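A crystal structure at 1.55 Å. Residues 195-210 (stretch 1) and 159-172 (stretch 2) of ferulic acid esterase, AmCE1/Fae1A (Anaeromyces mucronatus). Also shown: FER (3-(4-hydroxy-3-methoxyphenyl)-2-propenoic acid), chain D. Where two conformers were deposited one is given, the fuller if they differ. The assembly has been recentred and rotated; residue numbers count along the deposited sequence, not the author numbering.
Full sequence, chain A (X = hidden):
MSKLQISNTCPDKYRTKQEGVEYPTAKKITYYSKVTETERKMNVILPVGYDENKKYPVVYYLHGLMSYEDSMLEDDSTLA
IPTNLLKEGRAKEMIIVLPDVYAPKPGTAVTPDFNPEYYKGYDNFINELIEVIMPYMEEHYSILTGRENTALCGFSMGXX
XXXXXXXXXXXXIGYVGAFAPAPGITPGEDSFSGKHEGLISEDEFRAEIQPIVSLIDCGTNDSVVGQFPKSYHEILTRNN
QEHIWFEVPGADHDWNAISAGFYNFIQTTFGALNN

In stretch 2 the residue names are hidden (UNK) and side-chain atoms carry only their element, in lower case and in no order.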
# COMPACT_ATOMS: atom_id res chain seq x y z
N LYS A 195 22.53 10.09 3.36
CA LYS A 195 22.32 9.15 4.47
C LYS A 195 20.88 9.06 4.83
O LYS A 195 20.21 10.10 4.92
CB LYS A 195 23.10 9.63 5.73
CG LYS A 195 24.59 9.29 5.69
CD LYS A 195 25.17 9.19 7.12
CE LYS A 195 26.68 9.41 7.19
NZ LYS A 195 27.34 8.38 8.07
N HIS A 196 20.39 7.83 5.03
CA HIS A 196 19.09 7.58 5.63
C HIS A 196 19.35 6.91 6.97
O HIS A 196 19.91 5.82 6.98
CB HIS A 196 18.26 6.66 4.76
CG HIS A 196 17.90 7.25 3.44
ND1 HIS A 196 18.83 7.58 2.48
CD2 HIS A 196 16.69 7.58 2.92
CE1 HIS A 196 18.21 8.08 1.41
NE2 HIS A 196 16.91 8.09 1.66
N GLU A 197 19.01 7.54 8.09
CA GLU A 197 19.34 6.93 9.38
C GLU A 197 18.60 5.62 9.66
O GLU A 197 19.13 4.77 10.43
CB GLU A 197 19.07 7.92 10.51
CG GLU A 197 19.98 9.12 10.37
CD GLU A 197 21.45 8.82 10.71
OE1 GLU A 197 21.78 7.70 11.20
OE2 GLU A 197 22.30 9.67 10.38
N GLY A 198 17.44 5.46 9.03
CA GLY A 198 16.61 4.28 9.22
C GLY A 198 15.53 4.56 10.28
O GLY A 198 15.83 5.12 11.36
N LEU A 199 14.30 4.15 10.00
CA LEU A 199 13.30 4.19 11.03
C LEU A 199 13.56 3.21 12.15
O LEU A 199 13.23 3.46 13.31
CB LEU A 199 11.95 3.90 10.40
CG LEU A 199 11.47 4.93 9.35
CD1 LEU A 199 10.20 4.49 8.59
CD2 LEU A 199 11.24 6.30 9.96
N ILE A 200 14.15 2.07 11.77
CA ILE A 200 14.43 0.98 12.69
C ILE A 200 15.77 0.38 12.26
O ILE A 200 16.21 0.61 11.13
CB ILE A 200 13.34 -0.11 12.68
CG1 ILE A 200 13.07 -0.59 11.27
CG2 ILE A 200 12.06 0.51 13.35
CD1 ILE A 200 12.02 -1.73 11.14
N SER A 201 16.39 -0.43 13.12
CA SER A 201 17.54 -1.19 12.67
C SER A 201 17.09 -2.39 11.79
O SER A 201 15.94 -2.82 11.81
CB SER A 201 18.32 -1.71 13.86
OG SER A 201 17.55 -2.71 14.54
N GLU A 202 18.04 -3.00 11.08
CA GLU A 202 17.70 -4.19 10.33
C GLU A 202 17.15 -5.32 11.22
O GLU A 202 16.18 -5.95 10.89
CB GLU A 202 18.97 -4.64 9.57
CG GLU A 202 19.32 -3.62 8.46
CD GLU A 202 20.49 -4.06 7.59
OE1 GLU A 202 21.21 -5.02 7.99
OE2 GLU A 202 20.74 -3.43 6.54
N ASP A 203 17.79 -5.57 12.38
CA ASP A 203 17.32 -6.65 13.27
C ASP A 203 15.93 -6.39 13.80
O ASP A 203 15.22 -7.34 14.18
CB ASP A 203 18.30 -6.84 14.45
CG ASP A 203 19.48 -7.66 14.05
OD1 ASP A 203 19.44 -8.37 13.02
OD2 ASP A 203 20.48 -7.60 14.78
N GLU A 204 15.51 -5.12 13.81
CA GLU A 204 14.17 -4.75 14.28
C GLU A 204 13.12 -4.87 13.20
O GLU A 204 11.92 -4.67 13.50
CB GLU A 204 14.17 -3.32 14.81
CG GLU A 204 14.87 -3.25 16.17
CD GLU A 204 15.38 -1.83 16.53
OE1 GLU A 204 15.11 -0.85 15.79
OE2 GLU A 204 16.07 -1.76 17.56
N PHE A 205 13.53 -5.17 11.96
CA PHE A 205 12.55 -5.19 10.83
C PHE A 205 11.91 -6.59 10.84
O PHE A 205 12.33 -7.51 10.10
CB PHE A 205 13.27 -4.87 9.53
CG PHE A 205 12.36 -4.63 8.35
CD1 PHE A 205 10.98 -4.53 8.49
CD2 PHE A 205 12.94 -4.45 7.11
CE1 PHE A 205 10.19 -4.26 7.34
CE2 PHE A 205 12.16 -4.17 5.97
CZ PHE A 205 10.77 -4.11 6.10
N ARG A 206 10.94 -6.77 11.73
CA ARG A 206 10.31 -8.08 11.99
C ARG A 206 9.01 -7.80 12.78
O ARG A 206 8.79 -6.68 13.28
CB ARG A 206 11.25 -9.02 12.77
CG ARG A 206 11.63 -8.46 14.14
CD ARG A 206 12.39 -9.46 14.99
NE ARG A 206 13.63 -9.89 14.40
CZ ARG A 206 13.88 -11.16 14.04
NH1 ARG A 206 12.93 -12.09 14.14
NH2 ARG A 206 15.07 -11.48 13.56
N ALA A 207 8.17 -8.80 12.91
CA ALA A 207 6.90 -8.67 13.62
C ALA A 207 6.78 -9.80 14.57
O ALA A 207 7.22 -10.91 14.25
CB ALA A 207 5.79 -8.74 12.63
N GLU A 208 6.15 -9.57 15.71
CA GLU A 208 5.88 -10.69 16.58
C GLU A 208 4.79 -11.53 15.91
O GLU A 208 5.16 -12.65 15.50
CB GLU A 208 5.50 -10.21 17.97
CG GLU A 208 5.83 -11.21 19.01
CD GLU A 208 5.73 -10.63 20.39
OE1 GLU A 208 5.76 -9.38 20.53
OE2 GLU A 208 5.59 -11.37 21.35
N ILE A 209 3.54 -11.04 15.73
CA ILE A 209 2.51 -11.78 14.94
C ILE A 209 2.75 -11.57 13.46
O ILE A 209 2.85 -10.42 13.00
CB ILE A 209 1.02 -11.45 15.35
CG1 ILE A 209 0.01 -12.25 14.47
CG2 ILE A 209 0.71 -9.95 15.32
CD1 ILE A 209 -1.48 -12.27 15.12
N GLN A 210 2.95 -12.67 12.70
CA GLN A 210 3.39 -12.55 11.29
C GLN A 210 2.28 -12.00 10.41
O GLN A 210 1.13 -12.41 10.57
CB GLN A 210 3.81 -13.92 10.73
CG GLN A 210 5.18 -14.34 11.24
CD GLN A 210 6.28 -13.36 10.81
OE1 GLN A 210 6.69 -13.35 9.65
NE2 GLN A 210 6.73 -12.53 11.75
N UNK A 159 5.02 2.43 -0.30
CA UNK A 159 5.39 1.03 -0.05
C UNK A 159 6.36 0.92 1.17
O UNK A 159 6.26 -0.04 1.95
c UNK A 159 6.06 0.46 -1.30
N UNK A 160 7.30 1.85 1.29
CA UNK A 160 8.09 1.95 2.50
C UNK A 160 7.18 2.12 3.72
O UNK A 160 7.35 1.44 4.75
c UNK A 160 9.36 3.80 3.70
c UNK A 160 11.44 6.57 5.03
c UNK A 160 10.55 4.81 3.60
n UNK A 160 11.26 7.44 6.03
n UNK A 160 12.61 6.53 4.37
n UNK A 160 10.43 5.74 4.70
c UNK A 160 9.09 3.13 2.36
N UNK A 161 6.17 3.00 3.56
CA UNK A 161 5.31 3.29 4.69
C UNK A 161 4.44 2.07 5.00
O UNK A 161 4.21 1.74 6.18
o UNK A 161 5.36 5.63 4.14
c UNK A 161 3.49 4.88 5.55
c UNK A 161 4.43 4.54 4.36
N UNK A 162 3.98 1.37 3.96
CA UNK A 162 3.18 0.15 4.18
C UNK A 162 3.98 -0.93 4.92
O UNK A 162 3.45 -1.61 5.81
c UNK A 162 2.68 -0.43 2.85
o UNK A 162 1.75 0.42 2.25
N UNK A 163 5.25 -1.10 4.54
CA UNK A 163 6.05 -2.13 5.22
C UNK A 163 6.32 -1.74 6.68
O UNK A 163 6.27 -2.59 7.58
c UNK A 163 7.09 -4.64 3.59
c UNK A 163 7.42 -2.30 4.53
c UNK A 163 8.63 -2.99 2.40
c UNK A 163 7.32 -3.13 3.25
N UNK A 164 6.61 -0.45 6.90
CA UNK A 164 6.88 0.02 8.26
C UNK A 164 5.66 -0.24 9.15
O UNK A 164 5.77 -0.78 10.27
o UNK A 164 7.85 4.15 13.18
c UNK A 164 8.51 2.42 11.67
c UNK A 164 7.39 2.18 9.54
c UNK A 164 6.61 3.29 9.83
c UNK A 164 8.37 1.76 10.45
c UNK A 164 6.76 3.96 11.07
c UNK A 164 7.69 3.48 11.97
c UNK A 164 7.25 1.51 8.20
N UNK A 165 4.50 0.22 8.68
CA UNK A 165 3.31 0.08 9.51
C UNK A 165 2.93 -1.39 9.64
O UNK A 165 2.53 -1.88 10.72
c UNK A 165 2.47 2.42 8.98
c UNK A 165 2.15 0.92 8.92
c UNK A 165 1.47 3.25 8.10
c UNK A 165 0.85 0.59 9.72
N UNK A 166 2.99 -2.13 8.53
CA UNK A 166 2.57 -3.55 8.52
C UNK A 166 3.43 -4.41 9.43
O UNK A 166 2.92 -5.43 9.95
N UNK A 167 4.71 -4.05 9.62
CA UNK A 167 5.53 -4.86 10.52
C UNK A 167 5.48 -4.28 11.94
O UNK A 167 5.41 -5.11 12.91
c UNK A 167 6.79 -6.90 6.72
c UNK A 167 7.39 -7.41 9.41
c UNK A 167 6.77 -5.86 7.66
c UNK A 167 7.05 -6.11 9.01
c UNK A 167 7.10 -8.20 7.14
c UNK A 167 6.99 -4.99 10.02
c UNK A 167 7.39 -8.49 8.49
o UNK A 167 7.09 -9.28 6.27
N UNK A 168 5.43 -2.96 12.11
CA UNK A 168 5.42 -2.47 13.50
C UNK A 168 4.06 -2.71 14.14
O UNK A 168 4.03 -2.86 15.39
s UNK A 168 8.57 -1.55 14.01
c UNK A 168 8.81 -3.02 13.01
c UNK A 168 7.22 -0.65 13.13
c UNK A 168 5.74 -0.98 13.59
N UNK A 169 3.00 -2.73 13.32
CA UNK A 169 1.64 -2.94 13.85
C UNK A 169 0.96 -4.06 13.05
O UNK A 169 -0.20 -3.92 12.57
c UNK A 169 0.83 -1.63 13.81
c UNK A 169 1.26 -1.09 16.33
c UNK A 169 -0.98 -0.94 17.30
n UNK A 169 -0.05 -1.65 16.70
c UNK A 169 1.26 -0.58 14.85
n UNK A 169 -0.84 0.40 17.51
n UNK A 169 -2.14 -1.53 17.69
N UNK A 170 1.66 -5.19 13.03
CA UNK A 170 1.14 -6.38 12.37
C UNK A 170 -0.11 -6.90 13.08
O UNK A 170 -0.86 -7.70 12.52
c UNK A 170 2.21 -7.47 12.33
o UNK A 170 2.59 -7.87 13.65
N UNK A 171 -0.31 -6.47 14.32
CA UNK A 171 -1.57 -6.84 15.00
C UNK A 171 -2.81 -6.22 14.35
O UNK A 171 -3.92 -6.78 14.52
o UNK A 171 -0.59 -4.32 16.12
c UNK A 171 -1.51 -6.47 16.50
o UNK A 171 -2.13 -4.51 17.67
c UNK A 171 -1.44 -4.97 16.75
N UNK A 172 -2.64 -5.08 13.65
CA UNK A 172 -3.76 -4.41 12.98
C UNK A 172 -3.88 -4.77 11.49
O UNK A 172 -5.00 -4.69 10.92
c UNK A 172 -3.56 -2.88 13.12
c UNK A 172 -3.52 -0.83 14.46
c UNK A 172 -4.75 -2.77 15.40
c UNK A 172 -3.55 -2.38 14.56
C4 FER D . 14.83 8.48 -1.63
C5 FER D . 14.57 8.25 -3.02
C6 FER D . 13.29 8.07 -3.44
C3 FER D . 13.75 8.42 -0.73
C2 FER D . 12.46 8.27 -1.14
C1 FER D . 12.22 8.07 -2.49
C10 FER D . 13.06 8.33 1.46
C7 FER D . 10.80 7.93 -2.93
C8 FER D . 10.38 8.06 -4.20
C9 FER D . 8.89 7.88 -4.50
O1 FER D . 8.04 7.63 -3.59
O2 FER D . 8.51 8.02 -5.69
O4 FER D . 16.07 8.67 -1.10
O3 FER D . 14.13 8.61 0.57
O HOH W 1 10.50 3.68 14.70
O HOH W 2 6.60 -11.69 7.42

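Position 159 carries a single side-chain carbon, far from stretch 1; it is A159. Position 160 has three carbons, a nitrogen, and a carbon bearing two more nitrogens. This guanidinium lies 4.0 Å, at one terminal nitrogen, from CD1 of L199 and has the H196 ring at its edge: R160. Its NH1 also comes within 3.5 Å of C10 of the ferulic acid, whose O3 and O4 both accept from NE2 of H196 (3.0 and 2.9 Å).

Position 161, one carbon bearing an oxygen and a carbon, points away from stretch 1, and 162, one carbon and one oxygen, is out of reach: T161 and S162. At 163 four carbons fork at the second; CB lies 4.1 Å from CZ of F205, at the edge of that ring. This is L163.

Position 164 shows one carbon and a six-carbon ring bearing an oxygen; CD1 of L199 sits over one ring face, 3.8 Å from its centroid in a CH-pi contact, and CG2 of I200 lies at the ring edge. This is Y164. A water lies 3.1 Å from both OH of Y164 and O of L199, bridging the two.

Position 165, four carbons forked at the first with one arm two carbons long, is out of reach, and 166 has no side-chain atoms: I165 and G166. A CB at G166 would clash with O of S162, 2.9 Å away.

Position 167 again has one carbon and a ring of six bearing an oxygen. The edge of F205 is directed toward its face, with centroids 5.4 Å apart and planes at 77°, and CB of A207 lies 3.8 Å from a ring carbon: Y167. Its OH donates to a water (2.7 Å) that in turn donates to OE1 of Q210 (2.8 Å).

Position 168 is unbranched, two carbons, a sulfur and a carbon; the terminal carbon approaches O of E204 (3.6 Å) and CD1 of I200 (3.9 Å): M168.

Position 169 has three carbons, a nitrogen and a carbon with two nitrogens, directed away: R169. Position 170 has one carbon and one oxygen, the oxygen 2.6 Å from O of I209: S170. Position 171 has two carbons, the second carrying two oxygens, and its backbone N lies 3.8 Å from CG2 of I209; D171 salt-bridges R169, OD1 to NE at 2.8 Å. Position 172, four carbons forked at the second, points away: L172.

The contact is mainly apolar and aromatic, with L199, I200, F205 and A207 packing against the helix. S170 OG adds the sole direct hydrogen bond between the stretches, donated to O of I209, and two waters supply further links.

Stretch 2 (159-172) ARTSLYIGYMRSDL
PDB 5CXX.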